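Long-range contacts in laccase (Uncultured bacterium, PDB 4F7K), which probably oxidises phenolic and related substrates at copper centres while reducing dioxygen to water, as an extracellular bacterial laccase of the multicopper oxidase family: residues V4-Q9 with F45-Q50; V217-F222 with I275-P280; D194-V199 with H401-Q406; H131-M136 with T176-G181. All coordinates share one frame; numbering follows the deposited sequence. Where two conformers were deposited one is given.

The four contacts illustrate how a multicopper oxidase, built from cupredoxin-like beta domains, is tied together. Along the chain, contact 1 closes first and contact 4 follows; contact 3 then opens and spans about 200 residues, with contact 2 nested inside its loop. Contacts 2 and 4 reach the same six-stranded sheet, through its outermost strand 214-220 and through strand 131-140 respectively, their centres about 19 Å apart. Contact 1 lies in a separate four-stranded sheet, its centre about 34 Å from that of contact 2. Contact 3 sits nearest the middle of the chain and joins two different sheets, so it probably links two of the cupredoxin-like units.

Contact 1 (V4-Q9 with F45-Q50); sequences VELVAQ and FDIRFQ
V4 and D46 begin a run of five backbone hydrogen bonds that zips the parallel strands 4-9 and 45-50 together. V4 N donates to D46 O at 3.1 Å, and V4 O receives R48 N at 2.8 Å. The pattern continues as L6 N meets R48 O at 2.8 Å, Q50 N meets L6 O, and A8 N ends the series on Q50 O at 3.0 Å. The even-numbered residues of 4-9 thus spend their amides on this neighbour, whereas V7 N and E5 O turn the other way and are satisfied by the side chain of N29. On one face E5 and R48 lie side by side: E5 OE2 hovers over the guanidinium face, 3.4 Å from R48 NE, an ion pair of charges alone, while R48 NH2 finds its stronger partner in E86. The other face is apolar. V4 CG1, set between the backbone N and the carbonyl carbon (chi1 57°), touches I47 CG1 at 3.7 Å, and A8 CB reaches the F49 ring edge at CE1, 3.6 Å away. Strand 23-28 covers L6, A8 and F49 through F28, and strand 86-92 flanks 44-51 antiparallel on the side away from 4-13.

Contact 2 (V217-F222 with I275-P280); sequences VDPQEF and IPALPP
P219 and A277 are both extended where their backbones pass, P219 at phi -57° and psi 145°, A277 at psi 152°. The CB of each points at the other segment, and CG of the proline ring makes the touch, lying 4.0 Å from A277 CB and 4.1 Å from A277 CA. The same methyl is 4.0 Å from V217 O, at the corner formed by V217 and D218. P219 CG also lies 4.3 Å from P276 O, with I275 O slightly farther, a distance of loose packing. This surface contact lays the loop between strands 256-261 and 290-295 against strand 214-220, the outer strand of its sheet. Beside it the loop has a buried residue in L278, which packs on V209 and A210 of strand 204-211, while I275 packs on I236 and D238 of strand 232-239. The two segments bury only 126 Å² together. What joins them is a few van der Waals touches, with no hydrogen bond or salt bridge crossing from one segment to the other, so nothing directional fixes P219 against A277.

Contact 3 (D194-V199 with H401-Q406); sequences DRIFPV and HMLGHQ
D194 and H401 provide the first of two hydrogen bonds that converge on a single carboxylate oxygen. H401 NE2 donates to D194 OD1 over 2.8 Å; the oxygen lies in the imidazole plane, but the ring nitrogen comes to it from above the carboxylate plane, and the two planes are 58° apart. G404 N is the second donor, 2.6 Å from D194 OD1, arriving on the anti side and from the opposite face of the carboxylate. Two N-H groups, one from each face, thus share OD1, which probably restrains the carboxylate. D194 CG stands beside its own backbone N (chi1 -71°), and chi2 (-75°) sets the turn of the oxygens.

The bonds internal to 401-406 shape the receiving loop. H405 N closes a type II turn on M402 O, with G404 in the third position at a positive phi, and H405 ND1 donates in its ring plane to L403 O at 2.9 Å. H401 closes the His-Cys-His triplet and H405 is the later histidine of the HCHxxxH pattern of multicopper oxidases. In relatives such histidines bind copper, while in this model H401 NE2 is engaged by D194, which reaches it probably from another cupredoxin-like domain.

Apolar packing flanks the polar pair. I196 and L403 cross at about a right angle, I196 CD1 lying 3.7 Å from L403 CD2. That methyl of L403 also lies 3.7 Å from D194 O.

Contact 4 (H131-M136 with T176-G181); sequences HDLIIM and TPVRRG
H131 reaches from the first residue of its strand into the loop 176-181, and its side chain can be followed outward atom by atom. CB, directed at the loop, is already 4.2 Å from V178 CG2. With CG anti to the carbonyl carbon (chi1 -61°), the ring begins beneath the same methyl, H131 CG lying 3.7 Å from V178 CG2. At ND1 the separation from V178 CG2 narrows to 3.5 Å. The methyl therefore sits over one face of the imidazole, 22° off the ring normal, in a CH-pi contact displaced toward the rim on the ND1 side. The other branch of the ring serves a different neighbour: CD2 lies 3.6 Å from T176 CG2, in an oblique approach. H131 CE1 is 3.8 Å from V178 CG2, with P177 O a little farther. At the tip, NE2 comes to 3.7 Å from P177 O, so the imidazole touches three successive loop residues.

In the fold, this loop is the connection from strand 167-173 to strand 183-190, which lie on either side of strand 131-140 in the six-stranded sheet. The loop must pass the start of the intervening strand, and H131 and L133, two residues apart and projecting to the same face, are the side chains of 131-136 that meet it.

L133, buried, adds an apolar contact two residues along the strand. Its CD2 lies 3.8 Å from T176 CG2, which touches both the histidine and the leucine, and L133 CD1 stands 4.3 Å from V178 CG2. Between them in sequence, D132 is engaged elsewhere, in a salt bridge with R187 of strand 183-190.

Contact 1 (V4-Q9 with F45-Q50)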
loop_
_atom_site.group_PDB
_atom_site.type_symbol
_atom_site.label_atom_id
_atom_site.label_comp_id
_atom_site.label_asym_id
_atom_site.label_seq_id
_atom_site.Cartn_x
_atom_site.Cartn_y
_atom_site.Cartn_z
ATOM N N VAL A 4 -3.874 -17.991 11.601
ATOM C CA VAL A 4 -4.034 -18.264 10.171
ATOM C C VAL A 4 -2.662 -18.594 9.580
ATOM O O VAL A 4 -1.691 -17.844 9.804
ATOM C CB VAL A 4 -4.654 -17.070 9.420
ATOM C CG1 VAL A 4 -3.821 -15.818 9.612
ATOM C CG2 VAL A 4 -4.799 -17.374 7.916
ATOM N N GLU A 5 -2.571 -19.705 8.846
ATOM C CA GLU A 5 -1.342 -19.992 8.104
ATOM C C GLU A 5 -1.239 -19.131 6.850
ATOM O O GLU A 5 -2.204 -18.994 6.096
ATOM C CB GLU A 5 -1.171 -21.470 7.792
ATOM C CG GLU A 5 -0.397 -22.222 8.878
ATOM C CD GLU A 5 0.167 -23.575 8.399
ATOM O OE1 GLU A 5 0.147 -23.867 7.169
ATOM O OE2 GLU A 5 0.641 -24.352 9.265
ATOM N N LEU A 6 -0.071 -18.531 6.665
ATOM C CA LEU A 6 0.212 -17.703 5.510
ATOM C C LEU A 6 1.418 -18.312 4.802
ATOM O O LEU A 6 2.567 -18.146 5.250
ATOM C CB LEU A 6 0.503 -16.268 5.934
ATOM C CG LEU A 6 0.744 -15.241 4.841
ATOM C CD1 LEU A 6 -0.499 -15.033 3.924
ATOM C CD2 LEU A 6 1.173 -13.937 5.473
ATOM N N VAL A 7 1.151 -19.061 3.731
ATOM C CA VAL A 7 2.199 -19.846 3.109
ATOM C C VAL A 7 2.683 -19.169 1.853
ATOM O O VAL A 7 1.926 -19.061 0.902
ATOM C CB VAL A 7 1.754 -21.294 2.777
ATOM C CG1 VAL A 7 2.977 -22.141 2.436
ATOM C CG2 VAL A 7 0.966 -21.938 3.978
ATOM N N ALA A 8 3.920 -18.682 1.872
ATOM C CA ALA A 8 4.561 -18.160 0.662
ATOM C C ALA A 8 4.941 -19.379 -0.218
ATOM O O ALA A 8 5.665 -20.272 0.240
ATOM C CB ALA A 8 5.787 -17.284 1.024
ATOM N N GLN A 9 4.375 -19.476 -1.422
ATOM C CA GLN A 9 4.606 -20.654 -2.284
ATOM C C GLN A 9 4.471 -20.368 -3.783
ATOM O O GLN A 9 3.917 -19.349 -4.164
ATOM C CB GLN A 9 3.638 -21.800 -1.918
ATOM C CG GLN A 9 2.167 -21.297 -1.917
ATOM C CD GLN A 9 1.206 -22.271 -1.354
ATOM O OE1 GLN A 9 1.582 -23.379 -0.911
ATOM N NE2 GLN A 9 -0.047 -21.900 -1.371
ATOM N N PHE A 45 -3.900 -9.824 15.389
ATOM C CA PHE A 45 -3.601 -10.671 14.234
ATOM C C PHE A 45 -2.590 -11.696 14.699
ATOM O O PHE A 45 -1.513 -11.337 15.179
ATOM C CB PHE A 45 -2.898 -9.870 13.133
ATOM C CG PHE A 45 -3.812 -9.072 12.258
ATOM C CD1 PHE A 45 -4.357 -9.638 11.097
ATOM C CD2 PHE A 45 -4.093 -7.728 12.554
ATOM C CE1 PHE A 45 -5.188 -8.867 10.255
ATOM C CE2 PHE A 45 -4.925 -6.958 11.722
ATOM C CZ PHE A 45 -5.473 -7.532 10.575
ATOM N N ASP A 46 -2.934 -12.966 14.569
ATOM C CA ASP A 46 -2.018 -14.050 14.865
ATOM C C ASP A 46 -1.780 -14.821 13.552
ATOM O O ASP A 46 -2.686 -15.497 13.071
ATOM C CB ASP A 46 -2.613 -14.939 15.968
ATOM C CG ASP A 46 -2.698 -14.225 17.332
ATOM O OD1 ASP A 46 -1.659 -13.733 17.815
ATOM O OD2 ASP A 46 -3.793 -14.170 17.939
ATOM N N ILE A 47 -0.578 -14.706 12.991
ATOM C CA ILE A 47 -0.264 -15.206 11.649
ATOM C C ILE A 47 0.927 -16.170 11.688
ATOM O O ILE A 47 2.002 -15.807 12.165
ATOM C CB ILE A 47 0.002 -14.001 10.708
ATOM C CG1 ILE A 47 -1.304 -13.219 10.530
ATOM C CG2 ILE A 47 0.565 -14.438 9.329
ATOM C CD1 ILE A 47 -1.144 -11.672 10.294
ATOM N N ARG A 48 0.725 -17.409 11.235
ATOM C CA ARG A 48 1.836 -18.345 11.106
ATOM C C ARG A 48 2.365 -18.321 9.648
ATOM O O ARG A 48 1.781 -18.937 8.758
ATOM C CB ARG A 48 1.458 -19.755 11.598
ATOM C CG ARG A 48 2.629 -20.771 11.648
ATOM C CD ARG A 48 2.185 -22.184 12.097
ATOM N NE ARG A 48 3.013 -23.252 11.511
ATOM C CZ ARG A 48 3.076 -24.527 11.940
ATOM N NH1 ARG A 48 2.380 -24.947 13.003
ATOM N NH2 ARG A 48 3.861 -25.403 11.306
ATOM N N PHE A 49 3.459 -17.579 9.442
ATOM C CA PHE A 49 4.163 -17.524 8.170
ATOM C C PHE A 49 4.973 -18.791 7.907
ATOM O O PHE A 49 5.771 -19.206 8.747
ATOM C CB PHE A 49 5.098 -16.313 8.107
ATOM C CG PHE A 49 5.913 -16.225 6.834
ATOM C CD1 PHE A 49 5.294 -16.189 5.572
ATOM C CD2 PHE A 49 7.287 -16.153 6.894
ATOM C CE1 PHE A 49 6.060 -16.077 4.383
ATOM C CE2 PHE A 49 8.070 -16.039 5.721
ATOM C CZ PHE A 49 7.454 -16.024 4.455
ATOM N N GLN A 50 4.774 -19.369 6.727
ATOM C CA GLN A 50 5.468 -20.581 6.297
ATOM C C GLN A 50 6.186 -20.342 4.959
ATOM O O GLN A 50 5.550 -19.998 3.976
ATOM C CB GLN A 50 4.476 -21.723 6.100
ATOM C CG GLN A 50 3.701 -22.111 7.319
ATOM C CD GLN A 50 4.257 -23.357 7.929
ATOM O OE1 GLN A 50 5.436 -23.714 7.709
ATOM N NE2 GLN A 50 3.423 -24.052 8.689
#

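Contact 2 (V217-F222 with I275-P280)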
loop_
_atom_site.group_PDB
_atom_site.type_symbol
_atom_site.label_atom_id
_atom_site.label_comp_id
_atom_site.label_asym_id
_atom_site.label_seq_id
_atom_site.Cartn_x
_atom_site.Cartn_y
_atom_site.Cartn_z
ATOM N N VAL A 217 -9.772 14.656 7.768
ATOM C CA VAL A 217 -10.829 15.436 8.406
ATOM C C VAL A 217 -11.949 15.811 7.433
ATOM O O VAL A 217 -13.127 15.539 7.704
ATOM C CB VAL A 217 -10.268 16.645 9.195
ATOM C CG1 VAL A 217 -11.391 17.602 9.635
ATOM C CG2 VAL A 217 -9.495 16.150 10.419
ATOM N N ASP A 218 -11.592 16.404 6.300
ATOM C CA ASP A 218 -12.611 16.745 5.312
ATOM C C ASP A 218 -12.416 15.962 4.035
ATOM O O ASP A 218 -11.400 16.113 3.375
ATOM C CB ASP A 218 -12.661 18.253 5.032
ATOM C CG ASP A 218 -13.051 19.051 6.252
ATOM O OD1 ASP A 218 -14.262 19.105 6.581
ATOM O OD2 ASP A 218 -12.140 19.622 6.885
ATOM N N PRO A 219 -13.401 15.116 3.687
ATOM C CA PRO A 219 -13.333 14.285 2.484
ATOM C C PRO A 219 -13.127 15.155 1.241
ATOM O O PRO A 219 -13.611 16.278 1.188
ATOM C CB PRO A 219 -14.693 13.585 2.467
ATOM C CG PRO A 219 -15.149 13.608 3.904
ATOM C CD PRO A 219 -14.681 14.936 4.402
ATOM N N GLN A 220 -12.373 14.648 0.274
ATOM C CA GLN A 220 -11.912 15.486 -0.842
ATOM C C GLN A 220 -12.312 14.871 -2.152
ATOM O O GLN A 220 -12.474 13.649 -2.240
ATOM C CB GLN A 220 -10.381 15.645 -0.802
ATOM C CG GLN A 220 -9.860 15.992 0.593
ATOM C CD GLN A 220 -8.346 16.043 0.713
ATOM O OE1 GLN A 220 -7.612 15.200 0.160
ATOM N NE2 GLN A 220 -7.864 17.035 1.476
ATOM N N GLU A 221 -12.457 15.717 -3.169
ATOM C CA GLU A 221 -12.667 15.253 -4.542
ATOM C C GLU A 221 -11.557 14.269 -4.903
ATOM O O GLU A 221 -10.426 14.375 -4.410
ATOM C CB GLU A 221 -12.694 16.429 -5.531
ATOM C CG GLU A 221 -13.551 17.639 -5.106
ATOM C CD GLU A 221 -14.972 17.269 -4.648
ATOM O OE1 GLU A 221 -15.568 16.300 -5.190
ATOM O OE2 GLU A 221 -15.496 17.968 -3.738
ATOM N N PHE A 222 -11.883 13.289 -5.740
ATOM C CA PHE A 222 -10.898 12.264 -6.083
ATOM C C PHE A 222 -10.232 12.568 -7.433
ATOM O O PHE A 222 -9.260 11.933 -7.810
ATOM C CB PHE A 222 -11.471 10.849 -5.992
ATOM C CG PHE A 222 -12.778 10.651 -6.712
ATOM C CD1 PHE A 222 -12.865 10.789 -8.099
ATOM C CD2 PHE A 222 -13.913 10.278 -6.004
ATOM C CE1 PHE A 222 -14.068 10.574 -8.768
ATOM C CE2 PHE A 222 -15.120 10.051 -6.657
ATOM C CZ PHE A 222 -15.197 10.206 -8.046
ATOM N N ILE A 275 -21.643 11.918 1.839
ATOM C CA ILE A 275 -20.586 10.946 2.052
ATOM C C ILE A 275 -19.950 11.285 3.403
ATOM O O ILE A 275 -19.357 12.357 3.557
ATOM C CB ILE A 275 -19.515 10.953 0.930
ATOM C CG1 ILE A 275 -19.977 10.144 -0.285
ATOM C CG2 ILE A 275 -18.226 10.391 1.445
ATOM C CD1 ILE A 275 -20.760 10.955 -1.301
ATOM N N PRO A 276 -20.068 10.373 4.386
ATOM C CA PRO A 276 -19.602 10.691 5.737
ATOM C C PRO A 276 -18.069 10.671 5.789
ATOM O O PRO A 276 -17.423 10.119 4.892
ATOM C CB PRO A 276 -20.172 9.541 6.560
ATOM C CG PRO A 276 -20.069 8.361 5.602
ATOM C CD PRO A 276 -20.403 8.938 4.245
ATOM N N ALA A 277 -17.496 11.283 6.821
ATOM C CA ALA A 277 -16.065 11.159 7.067
ATOM C C ALA A 277 -15.807 9.917 7.928
ATOM O O ALA A 277 -16.667 9.499 8.711
ATOM C CB ALA A 277 -15.539 12.410 7.752
ATOM N N LEU A 278 -14.622 9.334 7.784
ATOM C CA LEU A 278 -14.217 8.213 8.642
ATOM C C LEU A 278 -13.841 8.695 10.058
ATOM O O LEU A 278 -13.282 9.785 10.213
ATOM C CB LEU A 278 -13.064 7.411 8.005
ATOM C CG LEU A 278 -13.392 6.661 6.707
ATOM C CD1 LEU A 278 -12.148 6.044 6.111
ATOM C CD2 LEU A 278 -14.456 5.584 6.917
ATOM N N PRO A 279 -14.144 7.881 11.088
ATOM C CA PRO A 279 -13.712 8.216 12.456
ATOM C C PRO A 279 -12.182 8.264 12.536
ATOM O O PRO A 279 -11.502 7.441 11.891
ATOM C CB PRO A 279 -14.275 7.072 13.311
ATOM C CG PRO A 279 -14.650 5.989 12.357
ATOM C CD PRO A 279 -14.952 6.644 11.041
ATOM N N PRO A 280 -11.632 9.235 13.284
ATOM C CA PRO A 280 -10.183 9.443 13.222
ATOM C C PRO A 280 -9.418 8.355 13.960
ATOM O O PRO A 280 -9.966 7.697 14.832
ATOM C CB PRO A 280 -9.982 10.811 13.924
ATOM C CG PRO A 280 -11.373 11.391 14.103
ATOM C CD PRO A 280 -12.286 10.211 14.187
#

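Contact 3 (D194-V199 with H401-Q406)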
loop_
_atom_site.group_PDB
_atom_site.type_symbol
_atom_site.label_atom_id
_atom_site.label_comp_id
_atom_site.label_asym_id
_atom_site.label_seq_id
_atom_site.Cartn_x
_atom_site.Cartn_y
_atom_site.Cartn_z
ATOM N N ASP A 194 7.388 0.051 -8.885
ATOM C CA ASP A 194 8.234 0.885 -9.739
ATOM C C ASP A 194 7.481 1.860 -10.592
ATOM O O ASP A 194 8.110 2.520 -11.405
ATOM C CB ASP A 194 9.187 0.041 -10.617
ATOM C CG ASP A 194 10.293 -0.615 -9.814
ATOM O OD1 ASP A 194 11.243 0.092 -9.415
ATOM O OD2 ASP A 194 10.222 -1.852 -9.569
ATOM N N ARG A 195 6.171 1.958 -10.396
ATOM C CA ARG A 195 5.264 2.767 -11.225
ATOM C C ARG A 195 4.390 3.674 -10.374
ATOM O O ARG A 195 3.840 3.206 -9.369
ATOM C CB ARG A 195 4.342 1.853 -12.049
ATOM C CG ARG A 195 5.081 1.011 -13.121
ATOM C CD ARG A 195 5.794 1.921 -14.120
ATOM N NE ARG A 195 6.439 1.173 -15.206
ATOM C CZ ARG A 195 7.398 1.689 -15.965
ATOM N NH1 ARG A 195 7.775 2.928 -15.739
ATOM N NH2 ARG A 195 7.977 0.980 -16.926
ATOM N N ILE A 196 4.243 4.926 -10.782
ATOM C CA ILE A 196 3.315 5.836 -10.146
ATOM C C ILE A 196 2.072 5.858 -11.029
ATOM O O ILE A 196 2.178 6.065 -12.239
ATOM C CB ILE A 196 3.882 7.273 -10.063
ATOM C CG1 ILE A 196 5.146 7.325 -9.206
ATOM C CG2 ILE A 196 2.848 8.221 -9.493
ATOM C CD1 ILE A 196 6.144 8.369 -9.740
ATOM N N PHE A 197 0.912 5.700 -10.411
ATOM C CA PHE A 197 -0.350 5.645 -11.117
ATOM C C PHE A 197 -1.239 6.846 -10.757
ATOM O O PHE A 197 -1.725 6.946 -9.613
ATOM C CB PHE A 197 -1.088 4.352 -10.732
ATOM C CG PHE A 197 -0.487 3.096 -11.332
ATOM C CD1 PHE A 197 -0.497 2.901 -12.708
ATOM C CD2 PHE A 197 0.050 2.107 -10.515
ATOM C CE1 PHE A 197 0.064 1.755 -13.275
ATOM C CE2 PHE A 197 0.604 0.927 -11.060
ATOM C CZ PHE A 197 0.605 0.752 -12.453
ATOM N N PRO A 198 -1.462 7.760 -11.728
ATOM C CA PRO A 198 -2.643 8.607 -11.580
ATOM C C PRO A 198 -3.840 7.716 -11.779
ATOM O O PRO A 198 -3.812 6.832 -12.654
ATOM C CB PRO A 198 -2.562 9.593 -12.751
ATOM C CG PRO A 198 -1.409 9.164 -13.622
ATOM C CD PRO A 198 -0.826 7.876 -13.054
ATOM N N VAL A 199 -4.871 7.888 -10.962
ATOM C CA VAL A 199 -6.052 7.057 -11.098
ATOM C C VAL A 199 -7.304 7.914 -11.177
ATOM O O VAL A 199 -7.665 8.575 -10.201
ATOM C CB VAL A 199 -6.224 6.062 -9.942
ATOM C CG1 VAL A 199 -7.403 5.134 -10.239
ATOM C CG2 VAL A 199 -4.923 5.245 -9.718
ATOM N N HIS A 401 13.472 3.817 -2.262
ATOM C CA HIS A 401 13.607 2.996 -3.470
ATOM C C HIS A 401 13.599 3.878 -4.703
ATOM O O HIS A 401 12.628 4.601 -4.939
ATOM C CB HIS A 401 12.478 1.962 -3.572
ATOM C CG HIS A 401 12.498 1.157 -4.839
ATOM N ND1 HIS A 401 13.434 0.174 -5.086
ATOM C CD2 HIS A 401 11.675 1.168 -5.916
ATOM C CE1 HIS A 401 13.191 -0.378 -6.263
ATOM N NE2 HIS A 401 12.132 0.211 -6.790
ATOM N N MET A 402 14.676 3.795 -5.478
ATOM C CA MET A 402 14.726 4.402 -6.794
ATOM C C MET A 402 13.847 3.614 -7.802
ATOM O O MET A 402 14.092 2.429 -8.094
ATOM C CB MET A 402 16.176 4.543 -7.297
ATOM C CG MET A 402 16.320 5.409 -8.615
ATOM S SD MET A 402 18.100 5.626 -9.058
ATOM C CE MET A 402 18.009 6.298 -10.681
ATOM N N LEU A 403 12.828 4.294 -8.306
ATOM C CA LEU A 403 11.889 3.695 -9.231
ATOM C C LEU A 403 12.606 3.205 -10.502
ATOM O O LEU A 403 13.397 3.936 -11.110
ATOM C CB LEU A 403 10.770 4.678 -9.560
ATOM C CG LEU A 403 9.535 4.634 -8.623
ATOM C CD1 LEU A 403 9.807 5.023 -7.180
ATOM C CD2 LEU A 403 8.373 5.439 -9.177
ATOM N N GLY A 404 12.360 1.947 -10.861
ATOM C CA GLY A 404 12.870 1.397 -12.095
ATOM C C GLY A 404 14.243 0.811 -11.897
ATOM O O GLY A 404 14.896 0.397 -12.845
ATOM N N HIS A 405 14.691 0.792 -10.658
ATOM C CA HIS A 405 16.041 0.374 -10.384
ATOM C C HIS A 405 16.085 -0.745 -9.359
ATOM O O HIS A 405 15.308 -0.783 -8.403
ATOM C CB HIS A 405 16.917 1.579 -10.006
ATOM C CG HIS A 405 17.166 2.508 -11.159
ATOM N ND1 HIS A 405 16.190 3.341 -11.669
ATOM C CD2 HIS A 405 18.265 2.701 -11.928
ATOM C CE1 HIS A 405 16.683 4.016 -12.693
ATOM N NE2 HIS A 405 17.941 3.653 -12.866
ATOM N N GLN A 406 17.011 -1.660 -9.586
ATOM C CA GLN A 406 17.208 -2.792 -8.716
ATOM C C GLN A 406 18.007 -2.365 -7.506
ATOM O O GLN A 406 19.210 -2.167 -7.577
ATOM C CB GLN A 406 17.937 -3.891 -9.468
ATOM C CG GLN A 406 17.017 -4.896 -10.085
ATOM C CD GLN A 406 16.413 -5.791 -9.047
ATOM O OE1 GLN A 406 16.582 -5.560 -7.856
ATOM N NE2 GLN A 406 15.706 -6.823 -9.487
#

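Contact 4 (H131-M136 with T176-G181)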
loop_
_atom_site.group_PDB
_atom_site.type_symbol
_atom_site.label_atom_id
_atom_site.label_comp_id
_atom_site.label_asym_id
_atom_site.label_seq_id
_atom_site.Cartn_x
_atom_site.Cartn_y
_atom_site.Cartn_z
ATOM N N HIS A 131 -21.136 -2.145 -0.637
ATOM C CA HIS A 131 -20.019 -3.036 -0.986
ATOM C C HIS A 131 -18.705 -2.389 -0.615
ATOM O O HIS A 131 -18.512 -1.187 -0.803
ATOM C CB HIS A 131 -20.000 -3.358 -2.479
ATOM C CG HIS A 131 -21.225 -4.064 -2.968
ATOM N ND1 HIS A 131 -22.301 -3.396 -3.513
ATOM C CD2 HIS A 131 -21.548 -5.378 -2.984
ATOM C CE1 HIS A 131 -23.228 -4.270 -3.857
ATOM N NE2 HIS A 131 -22.800 -5.480 -3.539
ATOM N N ASP A 132 -17.808 -3.211 -0.092
ATOM C CA ASP A 132 -16.508 -2.794 0.358
ATOM C C ASP A 132 -15.500 -3.593 -0.464
ATOM O O ASP A 132 -15.263 -4.767 -0.186
ATOM C CB ASP A 132 -16.392 -3.082 1.862
ATOM C CG ASP A 132 -15.070 -2.616 2.467
ATOM O OD1 ASP A 132 -14.053 -2.423 1.726
ATOM O OD2 ASP A 132 -15.052 -2.465 3.717
ATOM N N LEU A 133 -14.914 -2.934 -1.471
ATOM C CA LEU A 133 -14.036 -3.590 -2.455
ATOM C C LEU A 133 -12.602 -3.087 -2.355
ATOM O O LEU A 133 -12.366 -1.912 -2.053
ATOM C CB LEU A 133 -14.551 -3.385 -3.893
ATOM C CG LEU A 133 -16.058 -3.641 -4.069
ATOM C CD1 LEU A 133 -16.632 -3.063 -5.372
ATOM C CD2 LEU A 133 -16.427 -5.130 -3.907
ATOM N N ILE A 134 -11.652 -3.992 -2.600
ATOM C CA ILE A 134 -10.237 -3.662 -2.546
ATOM C C ILE A 134 -9.710 -3.636 -3.973
ATOM O O ILE A 134 -9.947 -4.571 -4.725
ATOM C CB ILE A 134 -9.487 -4.716 -1.696
ATOM C CG1 ILE A 134 -9.870 -4.581 -0.209
ATOM C CG2 ILE A 134 -7.967 -4.658 -1.918
ATOM C CD1 ILE A 134 -9.619 -5.846 0.624
ATOM N N ILE A 135 -8.982 -2.579 -4.332
ATOM C CA ILE A 135 -8.508 -2.393 -5.688
ATOM C C ILE A 135 -6.997 -2.295 -5.662
ATOM O O ILE A 135 -6.436 -1.237 -5.289
ATOM C CB ILE A 135 -9.033 -1.065 -6.336
ATOM C CG1 ILE A 135 -10.474 -0.745 -5.904
ATOM C CG2 ILE A 135 -8.819 -1.086 -7.858
ATOM C CD1 ILE A 135 -11.472 -1.761 -6.263
ATOM N N MET A 136 -6.352 -3.372 -6.109
ATOM C CA MET A 136 -4.906 -3.453 -6.137
ATOM C C MET A 136 -4.432 -3.207 -7.567
ATOM O O MET A 136 -4.780 -3.957 -8.525
ATOM C CB MET A 136 -4.412 -4.798 -5.562
ATOM C CG MET A 136 -4.601 -4.907 -4.027
ATOM S SD MET A 136 -4.669 -6.641 -3.405
ATOM C CE MET A 136 -6.275 -7.235 -3.997
ATOM N N THR A 176 -17.659 -8.799 -7.633
ATOM C CA THR A 176 -18.981 -8.910 -7.132
ATOM C C THR A 176 -19.789 -7.982 -8.008
ATOM O O THR A 176 -19.261 -6.981 -8.479
ATOM C CB THR A 176 -18.997 -8.564 -5.613
ATOM O OG1 THR A 176 -19.889 -9.448 -4.933
ATOM C CG2 THR A 176 -19.371 -7.104 -5.333
ATOM N N PRO A 177 -21.053 -8.331 -8.271
ATOM C CA PRO A 177 -21.832 -7.427 -9.098
ATOM C C PRO A 177 -22.396 -6.310 -8.232
ATOM O O PRO A 177 -22.856 -6.556 -7.117
ATOM C CB PRO A 177 -22.947 -8.321 -9.645
ATOM C CG PRO A 177 -23.092 -9.442 -8.638
ATOM C CD PRO A 177 -21.845 -9.481 -7.786
ATOM N N VAL A 178 -22.344 -5.093 -8.752
ATOM C CA VAL A 178 -22.763 -3.905 -8.014
ATOM C C VAL A 178 -23.950 -3.262 -8.745
ATOM O O VAL A 178 -24.059 -3.368 -9.972
ATOM C CB VAL A 178 -21.529 -2.975 -7.830
ATOM C CG1 VAL A 178 -21.879 -1.501 -7.782
ATOM C CG2 VAL A 178 -20.735 -3.400 -6.604
ATOM N N ARG A 179 -24.853 -2.626 -7.999
ATOM C CA ARG A 179 -26.065 -2.044 -8.600
ATOM C C ARG A 179 -25.930 -0.532 -8.725
ATOM O O ARG A 179 -25.205 0.089 -7.951
ATOM C CB ARG A 179 -27.320 -2.400 -7.785
ATOM C CG ARG A 179 -27.563 -3.910 -7.594
ATOM C CD ARG A 179 -28.945 -4.204 -7.037
ATOM N NE ARG A 179 -29.008 -4.091 -5.577
ATOM C CZ ARG A 179 -30.119 -4.262 -4.854
ATOM N NH1 ARG A 179 -31.280 -4.551 -5.442
ATOM N NH2 ARG A 179 -30.079 -4.142 -3.530
ATOM N N ARG A 180 -26.608 0.049 -9.713
ATOM C CA ARG A 180 -26.696 1.500 -9.859
ATOM C C ARG A 180 -27.463 2.055 -8.657
ATOM O O ARG A 180 -28.569 1.600 -8.357
ATOM C CB ARG A 180 -27.418 1.826 -11.167
ATOM C CG ARG A 180 -27.548 3.303 -11.506
ATOM C CD ARG A 180 -28.625 3.493 -12.567
ATOM N NE ARG A 180 -29.967 3.452 -11.984
ATOM C CZ ARG A 180 -31.093 3.251 -12.668
ATOM N NH1 ARG A 180 -31.066 3.057 -13.980
ATOM N NH2 ARG A 180 -32.253 3.236 -12.030
ATOM N N GLY A 181 -26.872 3.020 -7.959
ATOM C CA GLY A 181 -27.443 3.501 -6.703
ATOM C C GLY A 181 -26.825 2.880 -5.453
ATOM O O GLY A 181 -27.094 3.329 -4.346
#